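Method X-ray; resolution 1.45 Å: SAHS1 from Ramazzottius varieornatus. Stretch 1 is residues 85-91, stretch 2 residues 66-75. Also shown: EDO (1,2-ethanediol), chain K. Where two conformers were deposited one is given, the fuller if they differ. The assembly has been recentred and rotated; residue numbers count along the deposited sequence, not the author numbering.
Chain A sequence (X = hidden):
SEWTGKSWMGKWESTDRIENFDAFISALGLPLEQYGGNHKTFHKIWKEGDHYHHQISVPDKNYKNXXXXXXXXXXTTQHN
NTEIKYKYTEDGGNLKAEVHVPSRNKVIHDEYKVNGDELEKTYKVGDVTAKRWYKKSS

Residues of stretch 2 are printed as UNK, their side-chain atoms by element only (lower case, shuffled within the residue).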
ATOM      1  N   LYS A  85     -10.478   2.247   7.289  1.00 23.36           N
ATOM      2  CA  LYS A  85     -10.117   3.619   7.621  1.00 22.76           C
ATOM      3  C   LYS A  85      -8.613   3.782   7.462  1.00 20.12           C
ATOM      4  O   LYS A  85      -7.846   2.893   7.836  1.00 23.27           O
ATOM      5  CB  LYS A  85     -10.503   3.953   9.058  1.00 28.03           C
ATOM      6  CG  LYS A  85     -11.974   3.815   9.379  1.00 38.51           C
ATOM      7  CD  LYS A  85     -12.235   4.330  10.784  1.00 47.78           C
ATOM      8  CE  LYS A  85     -13.389   3.610  11.459  1.00 55.07           C
ATOM      9  NZ  LYS A  85     -13.517   3.996  12.894  1.00 59.10           N
ATOM     10  N   TYR A  86      -8.185   4.906   6.890  1.00 19.04           N
ATOM     11  CA  TYR A  86      -6.759   5.115   6.686  1.00 18.38           C
ATOM     12  C   TYR A  86      -6.382   6.556   7.006  1.00 17.93           C
ATOM     13  O   TYR A  86      -7.203   7.479   6.944  1.00 19.25           O
ATOM     14  CB  TYR A  86      -6.322   4.785   5.253  1.00 19.58           C
ATOM     15  CG  TYR A  86      -7.071   5.568   4.190  1.00 18.73           C
ATOM     16  CD1 TYR A  86      -6.685   6.852   3.834  1.00 20.23           C
ATOM     17  CD2 TYR A  86      -8.171   5.015   3.547  1.00 21.21           C
ATOM     18  CE1 TYR A  86      -7.388   7.574   2.865  1.00 20.68           C
ATOM     19  CE2 TYR A  86      -8.869   5.715   2.587  1.00 21.75           C
ATOM     20  CZ  TYR A  86      -8.479   6.995   2.241  1.00 21.00           C
ATOM     21  OH  TYR A  86      -9.183   7.692   1.276  1.00 24.79           O
ATOM     22  N   LYS A  87      -5.100   6.742   7.302  1.00 18.25           N
ATOM     23  CA  LYS A  87      -4.530   8.084   7.379  1.00 17.41           C
ATOM     24  C   LYS A  87      -3.087   7.985   6.923  1.00 19.00           C
ATOM     25  O   LYS A  87      -2.305   7.229   7.508  1.00 20.10           O
ATOM     26  CB  LYS A  87      -4.597   8.665   8.794  1.00 21.67           C
ATOM     27  CG  LYS A  87      -4.055  10.096   8.867  1.00 24.26           C
ATOM     28  CD  LYS A  87      -3.864  10.581  10.295  1.00 32.13           C
ATOM     29  CE  LYS A  87      -5.164  10.600  11.049  1.00 36.61           C
ATOM     30  NZ  LYS A  87      -5.023  11.372  12.316  1.00 37.57           N
ATOM     31  N   TYR A  88      -2.745   8.728   5.874  1.00 17.82           N
ATOM     32  CA  TYR A  88      -1.377   8.776   5.380  1.00 18.17           C
ATOM     33  C   TYR A  88      -0.658   9.947   6.029  1.00 19.27           C
ATOM     34  O   TYR A  88      -1.214  11.048   6.121  1.00 19.76           O
ATOM     35  CB  TYR A  88      -1.361   9.006   3.870  1.00 17.98           C
ATOM     36  CG  TYR A  88      -1.818   7.845   3.019  1.00 17.04           C
ATOM     37  CD1 TYR A  88      -3.167   7.569   2.847  1.00 18.31           C
ATOM     38  CD2 TYR A  88      -0.895   7.059   2.335  1.00 20.17           C
ATOM     39  CE1 TYR A  88      -3.586   6.523   2.044  1.00 19.06           C
ATOM     40  CE2 TYR A  88      -1.305   6.014   1.533  1.00 20.41           C
ATOM     41  CZ  TYR A  88      -2.650   5.751   1.395  1.00 19.07           C
ATOM     42  OH  TYR A  88      -3.055   4.723   0.576  1.00 23.39           O
ATOM     43  N   THR A  89       0.601   9.721   6.410  1.00 19.97           N
ATOM     44  CA  THR A  89       1.470  10.759   6.944  1.00 21.45           C
ATOM     45  C   THR A  89       2.850  10.605   6.324  1.00 24.24           C
ATOM     46  O   THR A  89       3.201   9.542   5.798  1.00 25.62           O
ATOM     47  CB  THR A  89       1.588  10.663   8.467  1.00 24.27           C
ATOM     48  OG1 THR A  89       2.103   9.371   8.805  1.00 27.00           O
ATOM     49  CG2 THR A  89       0.227  10.848   9.125  1.00 24.81           C
ATOM     50  N   GLU A  90       3.630  11.678   6.374  1.00 24.18           N
ATOM     51  CA  GLU A  90       5.030  11.634   5.980  1.00 27.22           C
ATOM     52  C   GLU A  90       5.907  11.431   7.204  1.00 30.19           C
ATOM     53  O   GLU A  90       5.638  11.976   8.277  1.00 32.89           O
ATOM     54  CB  GLU A  90       5.460  12.952   5.338  1.00 30.86           C
ATOM     55  CG  GLU A  90       4.789  13.265   4.029  1.00 33.37           C
ATOM     56  CD  GLU A  90       5.318  14.558   3.429  1.00 35.79           C
ATOM     57  OE1 GLU A  90       4.887  15.649   3.862  1.00 36.77           O
ATOM     58  OE2 GLU A  90       6.184  14.478   2.539  1.00 37.43           O
ATOM     59  N   ASP A  91       6.911  10.578   7.059  0.63 32.82           N
ATOM     60  CA  ASP A  91       7.952  10.404   8.064  0.63 36.76           C
ATOM     61  C   ASP A  91       9.211  10.860   7.346  0.63 37.36           C
ATOM     62  O   ASP A  91       9.876  10.067   6.674  0.63 36.82           O
ATOM     63  CB  ASP A  91       8.044   8.958   8.527  0.63 40.55           C
ATOM     64  CG  ASP A  91       8.795   8.817   9.835  0.63 44.27           C
ATOM     65  OD1 ASP A  91       9.799   9.536  10.028  0.63 45.56           O
ATOM     66  OD2 ASP A  91       8.374   7.994  10.675  0.63 47.09           O
ATOM     67  N   UNK A  66      -8.787   3.205  -6.406  1.00 23.22           N
ATOM     68  CA  UNK A  66      -8.246   4.560  -6.420  1.00 23.32           C
ATOM     69  C   UNK A  66      -8.569   5.185  -5.068  1.00 22.81           C
ATOM     70  O   UNK A  66      -9.742   5.411  -4.745  1.00 27.62           O
ATOM     71  o   UNK A  66      -7.829   7.383  -6.823  1.00 40.85           O
ATOM     72  o   UNK A  66      -7.933   7.049  -8.983  1.00 48.22           O
ATOM     73  c   UNK A  66      -8.859   5.363  -7.572  1.00 29.43           C
ATOM     74  c   UNK A  66      -8.156   6.691  -7.807  1.00 40.20           C
ATOM     75  N   UNK A  67      -7.535   5.430  -4.278  1.00 20.85           N
ATOM     76  CA  UNK A  67      -7.657   6.025  -2.957  1.00 21.24           C
ATOM     77  C   UNK A  67      -7.292   7.504  -3.051  1.00 20.88           C
ATOM     78  O   UNK A  67      -6.214   7.854  -3.533  1.00 23.39           O
ATOM     79  c   UNK A  67      -6.732   5.300  -1.962  1.00 25.44           C
ATOM     80  c   UNK A  67      -6.766   5.979  -0.613  1.00 25.92           C
ATOM     81  c   UNK A  67      -7.119   3.826  -1.852  1.00 28.17           C
ATOM     82  N   UNK A  68      -8.192   8.360  -2.593  0.52 20.61           N
ATOM     83  CA  UNK A  68      -7.966   9.795  -2.493  0.52 21.55           C
ATOM     84  C   UNK A  68      -7.513  10.065  -1.065  0.52 21.17           C
ATOM     85  O   UNK A  68      -8.164   9.618  -0.113  0.52 24.10           O
ATOM     86  n   UNK A  68      -9.985  12.676  -3.615  0.52 24.88           N
ATOM     87  o   UNK A  68      -8.486  12.626  -1.948  0.52 24.04           O
ATOM     88  c   UNK A  68      -9.209  12.033  -2.745  0.52 22.63           C
ATOM     89  c   UNK A  68      -9.299  10.503  -2.769  0.52 22.15           C
ATOM     90  N   UNK A  69      -6.389  10.768  -0.907  1.00 18.50           N
ATOM     91  CA  UNK A  69      -5.938  11.104   0.434  1.00 18.50           C
ATOM     92  C   UNK A  69      -5.358  12.504   0.504  1.00 18.98           C
ATOM     93  O   UNK A  69      -4.808  13.022  -0.472  1.00 20.12           O
ATOM     94  c   UNK A  69      -1.929   9.122  -0.986  1.00 19.79           C
ATOM     95  c   UNK A  69      -1.311  10.849   0.549  1.00 20.69           C
ATOM     96  c   UNK A  69      -4.993  10.053   1.050  1.00 20.97           C
ATOM     97  c   UNK A  69      -3.589  10.046   0.502  1.00 20.26           C
ATOM     98  c   UNK A  69      -0.960   9.960  -0.451  1.00 20.49           C
ATOM     99  c   UNK A  69      -3.231   9.160  -0.498  1.00 19.75           C
ATOM    100  c   UNK A  69      -2.613  10.873   1.033  1.00 20.13           C
ATOM    101  N   UNK A  70      -5.510  13.112   1.674  1.00 19.17           N
ATOM    102  CA  UNK A  70      -4.741  14.282   2.064  1.00 18.57           C
ATOM    103  C   UNK A  70      -3.832  13.877   3.216  1.00 18.30           C
ATOM    104  O   UNK A  70      -4.242  13.126   4.113  1.00 20.15           O
ATOM    105  c   UNK A  70      -7.423  17.125   1.819  1.00 30.17           C
ATOM    106  c   UNK A  70      -5.657  15.434   2.493  1.00 20.45           C
ATOM    107  n   UNK A  70      -9.188  18.778   1.069  1.00 41.18           N
ATOM    108  c   UNK A  70      -6.474  16.019   1.348  1.00 24.51           C
ATOM    109  c   UNK A  70      -8.280  17.662   0.679  1.00 35.92           C
ATOM    110  N   UNK A  71      -2.590  14.353   3.189  1.00 19.54           N
ATOM    111  CA  UNK A  71      -1.683  14.024   4.282  1.00 19.80           C
ATOM    112  C   UNK A  71      -2.271  14.477   5.611  1.00 20.63           C
ATOM    113  O   UNK A  71      -2.795  15.590   5.725  1.00 22.57           O
ATOM    114  c   UNK A  71       0.459  14.012   2.884  1.00 20.18           C
ATOM    115  c   UNK A  71       1.652  14.864   2.486  1.00 22.69           C
ATOM    116  c   UNK A  71       0.897  12.575   3.217  1.00 20.28           C
ATOM    117  c   UNK A  71      -0.299  14.638   4.062  1.00 20.37           C
ATOM    118  N   UNK A  72      -2.212  13.605   6.616  0.65 21.08           N
ATOM    119  CA  UNK A  72      -2.649  13.908   7.981  0.65 22.17           C
ATOM    120  C   UNK A  72      -4.163  13.914   8.155  0.65 23.32           C
ATOM    121  O   UNK A  72      -4.637  14.291   9.234  0.65 25.46           O
ATOM    122  c   UNK A  72      -2.101  15.242   8.507  0.65 26.02           C
ATOM    123  o   UNK A  72       0.114  14.405   8.611  0.65 27.88           O
ATOM    124  n   UNK A  72      -0.143  16.512   7.899  0.65 33.25           N
ATOM    125  c   UNK A  72      -0.611  15.353   8.348  0.65 28.06           C
ATOM    126  N   UNK A  73      -4.939  13.521   7.148  1.00 20.88           N
ATOM    127  CA  UNK A  73      -6.397  13.589   7.223  1.00 20.65           C
ATOM    128  C   UNK A  73      -6.975  12.203   7.011  1.00 20.59           C
ATOM    129  O   UNK A  73      -6.594  11.512   6.065  1.00 22.42           O
ATOM    130  o   UNK A  73      -8.266  16.749   5.055  1.00 41.04           O
ATOM    131  o   UNK A  73      -6.677  18.204   5.484  1.00 42.32           O
ATOM    132  c   UNK A  73      -6.374  15.981   6.312  1.00 30.86           C
ATOM    133  c   UNK A  73      -7.162  17.050   5.562  1.00 38.19           C
ATOM    134  c   UNK A  73      -6.975  14.577   6.203  1.00 25.18           C
ATOM    135  N   UNK A  74      -7.873  11.794   7.907  0.53 19.18           N
ATOM    136  CA  UNK A  74      -8.495  10.485   7.800  0.53 20.24           C
ATOM    137  C   UNK A  74      -9.271  10.366   6.496  0.53 20.14           C
ATOM    138  O   UNK A  74      -9.814  11.342   5.972  0.53 21.10           O
ATOM    139  c   UNK A  74      -9.856  10.354  11.438  0.53 37.57           C
ATOM    140  c   UNK A  74      -9.462  10.267   8.963  0.53 24.09           C
ATOM    141  o   UNK A  74      -9.449  10.242  12.609  0.53 44.26           O
ATOM    142  c   UNK A  74      -8.828  10.409  10.321  0.53 30.09           C
ATOM    143  o   UNK A  74     -11.067  10.423  11.138  0.53 39.85           O
ATOM    144  N   UNK A  75      -9.313   9.145   5.969  1.00 20.33           N
ATOM    145  CA  UNK A  75     -10.193   8.825   4.869  1.00 21.95           C
ATOM    146  C   UNK A  75     -10.711   7.409   5.027  1.00 21.73           C
ATOM    147  O   UNK A  75     -10.298   6.675   5.928  1.00 22.60           O
TER
HETATM  148  C1  EDO K 209      -5.743   1.957   1.242  0.90 56.68           C
HETATM  149  O1  EDO K 209      -5.948   0.582   1.583  0.90 57.48           O
HETATM  150  C2  EDO K 209      -5.066   2.690   2.396  0.90 54.41           C
HETATM  151  O2  EDO K 209      -3.708   2.250   2.536  0.90 54.67           O
HETATM  152  O   HOH W   1     -10.475   7.020  -1.083  1.00 31.88           O
HETATM  153  O   HOH W   2      -4.659  10.432   4.666  1.00 19.61           O
HETATM  154  O   HOH W   3       2.151  14.150   7.191  1.00 30.30           O
HETATM  155  O   HOH W   4      -6.242  13.908  11.473  1.00 46.62           O
HETATM  156  O   HOH W   5      -2.970  13.444  11.995  1.00 56.85           O

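Position 66 carries two side-chain carbons, the second bearing two oxygens, and its side chain is out of reach of stretch 1; a carboxylate on so short a stem makes it D66.

Position 67 has three carbons, the first bearing the other two. That fork at CB identifies V67. Its CA-to-CB bond points toward stretch 1, and V67 CG1 lies over one face of the Y86 ring, 3.5 Å from Y86 CZ.

At position 68 two carbons end in one oxygen and one nitrogen, so this is N68. Its CA-to-CB bond points away from stretch 1: Y86 OH donates to N68 O at 2.6 Å, near the plane of the ring. Water 1 accepts from N68 N (3.0 Å) and donates to Y86 OH (2.8 Å).

Position 69 shows one carbon followed by a six-carbon ring with no oxygen: F69. Its ring stacks face to face on that of Y88, with centroids 3.9 Å apart and planes at 13°.

Position 70 has four carbons in a row ending in nitrogen, hence K70. Its CA-to-CB bond points away from stretch 1, and the residue is exposed.

Position 71 has four carbons forked at the second, which distinguishes L71. L71 CD2 comes within 4.3 Å of Y88 CB, and L71 CD1 within 3.6 Å of E90 OE1.

Position 72 again ends two carbons in one oxygen and one nitrogen: N72. A phi of 76° suits the third place of the type II turn from K70 to position 73. N72 N donates to Y88 O at 2.8 Å and 179°, while water 3 joins N72 OD1 (2.5 Å) to E90 N (3.0 Å).

Position 73 has three carbons, the third with two oxygens, on a CA-to-CB bond that points away: E73. Its N closes the turn on K70 O at 3.1 Å.

Position 74 repeats that pattern and is E74. K87 CE packs 3.7 Å from E74 CG, but K87 NZ and E74 OE2, 4.6 Å apart, are too distant for a salt bridge.

Position 75 has no side-chain atoms: G75. An ideal CB would sit 2.6 Å from Y86 CZ, a clash; instead G75 CA lies over the ring face, 3.9 Å from its centroid.

The contact thus combines pairing and packing. G75 N to Y86 O and Y86 N to G75 O, both 2.9 Å, form an antiparallel bridge. The Y86 ring fits between V67 and G75, on opposite faces, while the F69–Y88 stack packs the buried side chains. Water 2 bridges Y88 N and E73 O (2.8 and 2.6 Å).

Stretch 2 66-75: DVNFKLNEEG
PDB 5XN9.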